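Local coordinates for aminotransferase (PDB 3IF2), which binds pyridoxal 5'-phosphate and is probably a valine-pyruvate transaminase, moving amino groups between amino acids and keto acids, at residues A118-F123 and V161-Q166; K145-P150 and I207-C212. One frame throughout, in Å; residues are numbered along the deposited sequence.

Interaction 1 (A118-F123 and V161-Q166); sequences AFFYLF and VHVEGQ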
loop_
_atom_site.group_PDB
_atom_site.type_symbol
_atom_site.label_atom_id
_atom_site.label_comp_id
_atom_site.label_asym_id
_atom_site.label_seq_id
_atom_site.Cartn_x
_atom_site.Cartn_y
_atom_site.Cartn_z
ATOM N N ALA A 118 -2.867 -4.193 6.567
ATOM C CA ALA A 118 -2.762 -4.451 8.008
ATOM C C ALA A 118 -2.395 -5.921 8.297
ATOM O O ALA A 118 -1.540 -6.171 9.137
ATOM C CB ALA A 118 -4.035 -4.059 8.746
ATOM N N PHE A 119 -2.993 -6.877 7.583
ATOM C CA PHE A 119 -2.702 -8.299 7.837
ATOM C C PHE A 119 -1.335 -8.705 7.337
ATOM O O PHE A 119 -0.688 -9.525 7.984
ATOM C CB PHE A 119 -3.780 -9.235 7.306
ATOM C CG PHE A 119 -5.143 -8.819 7.691
ATOM C CD1 PHE A 119 -5.469 -8.571 9.031
ATOM C CD2 PHE A 119 -6.116 -8.635 6.721
ATOM C CE1 PHE A 119 -6.752 -8.158 9.384
ATOM C CE2 PHE A 119 -7.366 -8.224 7.064
ATOM C CZ PHE A 119 -7.692 -7.988 8.400
ATOM N N PHE A 120 -0.900 -8.143 6.205
ATOM C CA PHE A 120 0.458 -8.363 5.707
ATOM C C PHE A 120 1.474 -7.912 6.777
ATOM O O PHE A 120 2.431 -8.618 7.043
ATOM C CB PHE A 120 0.702 -7.670 4.363
ATOM C CG PHE A 120 2.126 -7.765 3.897
ATOM C CD1 PHE A 120 2.622 -8.961 3.400
ATOM C CD2 PHE A 120 2.983 -6.679 3.988
ATOM C CE1 PHE A 120 3.960 -9.078 2.984
ATOM C CE2 PHE A 120 4.316 -6.781 3.572
ATOM C CZ PHE A 120 4.803 -7.981 3.062
ATOM N N TYR A 121 1.226 -6.771 7.418
ATOM C CA TYR A 121 2.095 -6.325 8.499
ATOM C C TYR A 121 1.976 -7.221 9.735
ATOM O O TYR A 121 2.988 -7.807 10.154
ATOM C CB TYR A 121 1.853 -4.854 8.907
ATOM C CG TYR A 121 2.131 -3.777 7.860
ATOM C CD1 TYR A 121 3.024 -3.960 6.800
ATOM C CD2 TYR A 121 1.548 -2.518 8.006
ATOM C CE1 TYR A 121 3.269 -2.927 5.882
ATOM C CE2 TYR A 121 1.779 -1.489 7.118
ATOM C CZ TYR A 121 2.632 -1.683 6.050
ATOM O OH TYR A 121 2.887 -0.652 5.190
ATOM N N LEU A 122 0.757 -7.341 10.283
ATOM C CA LEU A 122 0.527 -8.082 11.526
ATOM C C LEU A 122 0.938 -9.572 11.479
ATOM O O LEU A 122 1.544 -10.059 12.435
ATOM C CB LEU A 122 -0.928 -7.930 12.027
ATOM C CG LEU A 122 -1.434 -6.530 12.450
ATOM C CD1 LEU A 122 -2.979 -6.551 12.652
ATOM C CD2 LEU A 122 -0.688 -5.988 13.697
ATOM N N PHE A 123 0.653 -10.275 10.380
ATOM C CA PHE A 123 1.005 -11.694 10.300
ATOM C C PHE A 123 2.508 -11.931 10.133
ATOM O O PHE A 123 3.026 -12.936 10.620
ATOM C CB PHE A 123 0.180 -12.451 9.262
ATOM C CG PHE A 123 -1.326 -12.460 9.517
ATOM C CD1 PHE A 123 -1.912 -12.122 10.751
ATOM C CD2 PHE A 123 -2.163 -12.932 8.520
ATOM C CE1 PHE A 123 -3.303 -12.179 10.917
ATOM C CE2 PHE A 123 -3.518 -13.019 8.706
ATOM C CZ PHE A 123 -4.096 -12.642 9.899
ATOM N N VAL A 161 0.017 -14.184 2.909
ATOM C CA VAL A 161 0.722 -12.933 3.269
ATOM C C VAL A 161 2.119 -13.125 3.878
ATOM O O VAL A 161 2.894 -12.178 3.900
ATOM C CB VAL A 161 -0.121 -11.983 4.167
ATOM C CG1 VAL A 161 -1.475 -11.667 3.508
ATOM C CG2 VAL A 161 -0.308 -12.543 5.569
ATOM N N HIS A 162 2.455 -14.319 4.371
ATOM C CA HIS A 162 3.793 -14.525 4.950
ATOM C C HIS A 162 4.897 -14.369 3.900
ATOM O O HIS A 162 4.725 -14.769 2.756
ATOM C CB HIS A 162 3.900 -15.835 5.724
ATOM C CG HIS A 162 3.164 -15.802 7.025
ATOM N ND1 HIS A 162 1.996 -16.503 7.247
ATOM C CD2 HIS A 162 3.414 -15.110 8.162
ATOM C CE1 HIS A 162 1.578 -16.268 8.479
ATOM N NE2 HIS A 162 2.421 -15.424 9.056
ATOM N N VAL A 163 5.986 -13.719 4.291
ATOM C CA VAL A 163 7.118 -13.450 3.401
ATOM C C VAL A 163 7.918 -14.728 3.039
ATOM O O VAL A 163 8.396 -14.835 1.913
ATOM C CB VAL A 163 8.018 -12.338 3.987
ATOM C CG1 VAL A 163 9.229 -12.149 3.149
ATOM C CG2 VAL A 163 7.245 -11.026 4.054
ATOM N N GLU A 164 8.049 -15.670 3.976
ATOM C CA GLU A 164 8.727 -16.962 3.741
ATOM C C GLU A 164 7.843 -18.093 4.259
ATOM O O GLU A 164 7.439 -18.067 5.402
ATOM C CB GLU A 164 10.128 -17.013 4.399
ATOM C CG GLU A 164 10.828 -18.419 4.266
ATOM C CD GLU A 164 12.387 -18.429 4.337
ATOM O OE1 GLU A 164 13.027 -17.369 4.502
ATOM O OE2 GLU A 164 12.986 -19.529 4.205
ATOM N N GLY A 165 7.566 -19.087 3.423
ATOM C CA GLY A 165 6.737 -20.231 3.805
ATOM C C GLY A 165 5.296 -19.848 4.078
ATOM O O GLY A 165 4.761 -18.927 3.450
ATOM N N GLN A 166 4.678 -20.566 5.012
ATOM C CA GLN A 166 3.289 -20.330 5.456
ATOM C C GLN A 166 3.207 -20.734 6.925
ATOM O O GLN A 166 3.592 -21.832 7.275
ATOM C CB GLN A 166 2.306 -21.138 4.620
ATOM C CG GLN A 166 0.862 -20.697 4.803
ATOM C CD GLN A 166 -0.124 -21.629 4.139
ATOM O OE1 GLN A 166 -0.096 -22.850 4.371
ATOM N NE2 GLN A 166 -1.031 -21.060 3.341
#
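Val-161 lodges against one side of helix 115-125, between the side chains of Phe-120 and Phe-123. Its CG2 lies 3.5 Å from CD2 of Phe-123, coming at the rim of that ring close to the ring plane. With CG anti to the backbone N (chi1 174°), the Phe-120 side chain leaves the helix alongside Val-161, the two side chains passing in opposite directions, and CD1 stands 3.3 Å from the carbonyl O of Val-161. Farther out on the same ring, CE1 and CZ each lie 4.0 Å from CG2 of Val-163. An alanine in place of Phe-120 would probably open a gap beside Val-161 O and leave CG2 of Val-163 without its aromatic neighbour. The imidazole of His-162 adds a polar touch: NE2 donates to the carbonyl O of Phe-123 at 3.0 Å, but the bond is weak, bent to 123° at the hydrogen. CB of Phe-119 covers part of one face of the Phe-123 ring, near its rim. Asn-124 of the same helix binds the loop backbone, its ND2 at Val-161 O and its OD1 at Val-163 N, two bonds that tie the loop to the helix beside the valine-phenylalanine packing. Val-303 and Val-304 of the second subunit pack on Val-161 and Phe-120, respectively, which places this buried contact at the dimer interface. Phe-119 touches the pyridoxal phosphate, and the helix carrying it is backed by helix 291-305 and by strands 242-245 and 268-273 of the large mixed sheet.

Interaction 2 (K145-P150 and I207-C212); sequences KSILLP and IGAICC
Ser-146 pairs with Ile-207 and Leu-148 with Ile-210 in parallel strands whose short axes lie 4.4 Å apart and are inclined at 22°, the register slipping by one residue at Gly-208, where the backbone departs from strand conformation in an irregularity of the beta-bulge kind. Three backbone hydrogen bonds join them: Gly-208 N to Ser-146 O, Leu-148 N to Ala-209 O at 2.8 Å, and Cys-211 N to Leu-148 O. The last two are nearly straight, at 169° and 167°, whereas the bond from Gly-208 is more bent. Side chains fill both faces of the pairing. On one, CG2 of Ile-207 reaches CB of Leu-148 at 3.7 Å, while its CD1 touches CB of Ser-146; Leu-148 CB also meets CG1 of Ile-210. On the other face Ile-147 divides its branches: CG2, anti to the backbone N, packs on CB of Cys-211 at 3.7 Å, and CD1 reaches CB of Ala-209 at 4.1 Å. Beyond the paired residues, Pro-150 crosses Ile-210, its CD 4.0 Å from Ile-210 CG2, and the same CD lies 3.2 Å from the carbonyl O of Cys-211. At the other end the aliphatic part of Lys-145 runs past the backbone of Gly-208, CB 3.8 Å from Gly-208 N, while its ammonium group makes a cation-pi contact with Phe-130. Strand 168-170 flanks 142-149 on its other edge and strand 242-245 flanks 207-213, so the pair lies inside the mixed sheet of the class I and II aminotransferase fold. Backbone bonds hold the two strands together, while mostly aliphatic side chains pack on either face, with Lys-145 carrying its charge at the partly exposed end of the pair.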
loop_
_atom_site.group_PDB
_atom_site.type_symbol
_atom_site.label_atom_id
_atom_site.label_comp_id
_atom_site.label_asym_id
_atom_site.label_seq_id
_atom_site.Cartn_x
_atom_site.Cartn_y
_atom_site.Cartn_z
ATOM N N LYS A 145 7.077 -19.530 14.269
ATOM C CA LYS A 145 5.827 -19.387 15.008
ATOM C C LYS A 145 4.689 -19.123 14.028
ATOM O O LYS A 145 4.902 -18.561 12.954
ATOM C CB LYS A 145 5.896 -18.293 16.067
ATOM C CG LYS A 145 6.976 -18.501 17.094
ATOM C CD LYS A 145 6.724 -17.705 18.361
ATOM C CE LYS A 145 7.880 -17.893 19.318
ATOM N NZ LYS A 145 7.608 -17.342 20.657
ATOM N N SER A 146 3.484 -19.521 14.422
ATOM C CA SER A 146 2.291 -19.405 13.594
ATOM C C SER A 146 1.243 -18.486 14.182
ATOM O O SER A 146 1.250 -18.223 15.391
ATOM C CB SER A 146 1.679 -20.798 13.406
ATOM O OG SER A 146 2.492 -21.558 12.553
ATOM N N ILE A 147 0.353 -18.008 13.306
ATOM C CA ILE A 147 -0.820 -17.208 13.684
ATOM C C ILE A 147 -1.912 -18.266 13.896
ATOM O O ILE A 147 -2.215 -19.025 12.977
ATOM C CB ILE A 147 -1.229 -16.220 12.571
ATOM C CG1 ILE A 147 -0.046 -15.304 12.166
ATOM C CG2 ILE A 147 -2.424 -15.394 12.999
ATOM C CD1 ILE A 147 0.608 -14.482 13.300
ATOM N N LEU A 148 -2.460 -18.354 15.110
ATOM C CA LEU A 148 -3.494 -19.344 15.440
ATOM C C LEU A 148 -4.872 -18.842 15.008
ATOM O O LEU A 148 -5.304 -17.783 15.451
ATOM C CB LEU A 148 -3.497 -19.684 16.943
ATOM C CG LEU A 148 -4.557 -20.659 17.503
ATOM C CD1 LEU A 148 -4.620 -21.959 16.728
ATOM C CD2 LEU A 148 -4.286 -20.953 18.957
ATOM N N LEU A 149 -5.534 -19.597 14.124
ATOM C CA LEU A 149 -6.894 -19.329 13.689
ATOM C C LEU A 149 -7.703 -20.289 14.554
ATOM O O LEU A 149 -7.650 -21.491 14.333
ATOM C CB LEU A 149 -7.071 -19.610 12.191
ATOM C CG LEU A 149 -6.140 -18.893 11.203
ATOM C CD1 LEU A 149 -6.578 -19.190 9.779
ATOM C CD2 LEU A 149 -6.102 -17.395 11.439
ATOM N N PRO A 150 -8.433 -19.779 15.565
ATOM C CA PRO A 150 -9.161 -20.649 16.483
ATOM C C PRO A 150 -10.358 -21.398 15.891
ATOM O O PRO A 150 -10.875 -22.324 16.528
ATOM C CB PRO A 150 -9.596 -19.685 17.585
ATOM C CG PRO A 150 -9.822 -18.447 16.903
ATOM C CD PRO A 150 -8.816 -18.373 15.783
ATOM N N ILE A 207 3.345 -20.212 19.000
ATOM C CA ILE A 207 2.210 -19.443 18.432
ATOM C C ILE A 207 2.506 -17.977 18.761
ATOM O O ILE A 207 2.645 -17.624 19.932
ATOM C CB ILE A 207 0.823 -19.889 18.992
ATOM C CG1 ILE A 207 0.487 -21.317 18.543
ATOM C CG2 ILE A 207 -0.294 -18.944 18.541
ATOM C CD1 ILE A 207 0.293 -21.484 17.033
ATOM N N GLY A 208 2.646 -17.143 17.735
ATOM C CA GLY A 208 2.939 -15.707 17.916
ATOM C C GLY A 208 1.751 -14.782 18.178
ATOM O O GLY A 208 1.907 -13.755 18.829
ATOM N N ALA A 209 0.577 -15.140 17.659
ATOM C CA ALA A 209 -0.661 -14.373 17.849
ATOM C C ALA A 209 -1.868 -15.244 17.542
ATOM O O ALA A 209 -1.713 -16.303 16.940
ATOM C CB ALA A 209 -0.667 -13.161 16.943
ATOM N N ILE A 210 -3.051 -14.803 17.987
ATOM C CA ILE A 210 -4.324 -15.458 17.659
ATOM C C ILE A 210 -5.069 -14.479 16.764
ATOM O O ILE A 210 -5.030 -13.274 17.021
ATOM C CB ILE A 210 -5.192 -15.795 18.887
ATOM C CG1 ILE A 210 -4.436 -16.726 19.837
ATOM C CG2 ILE A 210 -6.478 -16.489 18.451
ATOM C CD1 ILE A 210 -5.238 -17.138 21.085
ATOM N N CYS A 211 -5.735 -14.982 15.723
ATOM C CA CYS A 211 -6.500 -14.133 14.810
ATOM C C CYS A 211 -7.809 -14.729 14.282
ATOM O O CYS A 211 -7.886 -15.929 14.024
ATOM C CB CYS A 211 -5.636 -13.740 13.616
ATOM S SG CYS A 211 -6.450 -12.516 12.544
ATOM N N CYS A 212 -8.819 -13.868 14.117
ATOM C CA CYS A 212 -10.090 -14.248 13.501
ATOM C C CYS A 212 -10.916 -13.056 13.023
ATOM O O CYS A 212 -10.726 -11.947 13.500
ATOM C CB CYS A 212 -10.941 -15.047 14.469
ATOM S SG CYS A 212 -11.402 -14.074 15.865
#

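Overall arrangement
Both contacts are buried, but they hold different parts of the fold. Interaction 2 joins two strands within the central mixed sheet and touches no other chain, whereas interaction 1 sets a loop on a helix that packs over that sheet, and extends to the second subunit. The former relies on backbone hydrogen bonds between strands, with mostly aliphatic side chains on the two faces; the latter on aromatic and valine packing, with one weak imidazole bond. They meet: CZ of Phe-123 lies 3.5 Å from SG of Cys-211, and CD1 of Ile-147 reaches the carbonyl O of Phe-123. Interaction 1 borders the cofactor through Phe-119, while the side chain of Cys-211 remains about 9 Å from it.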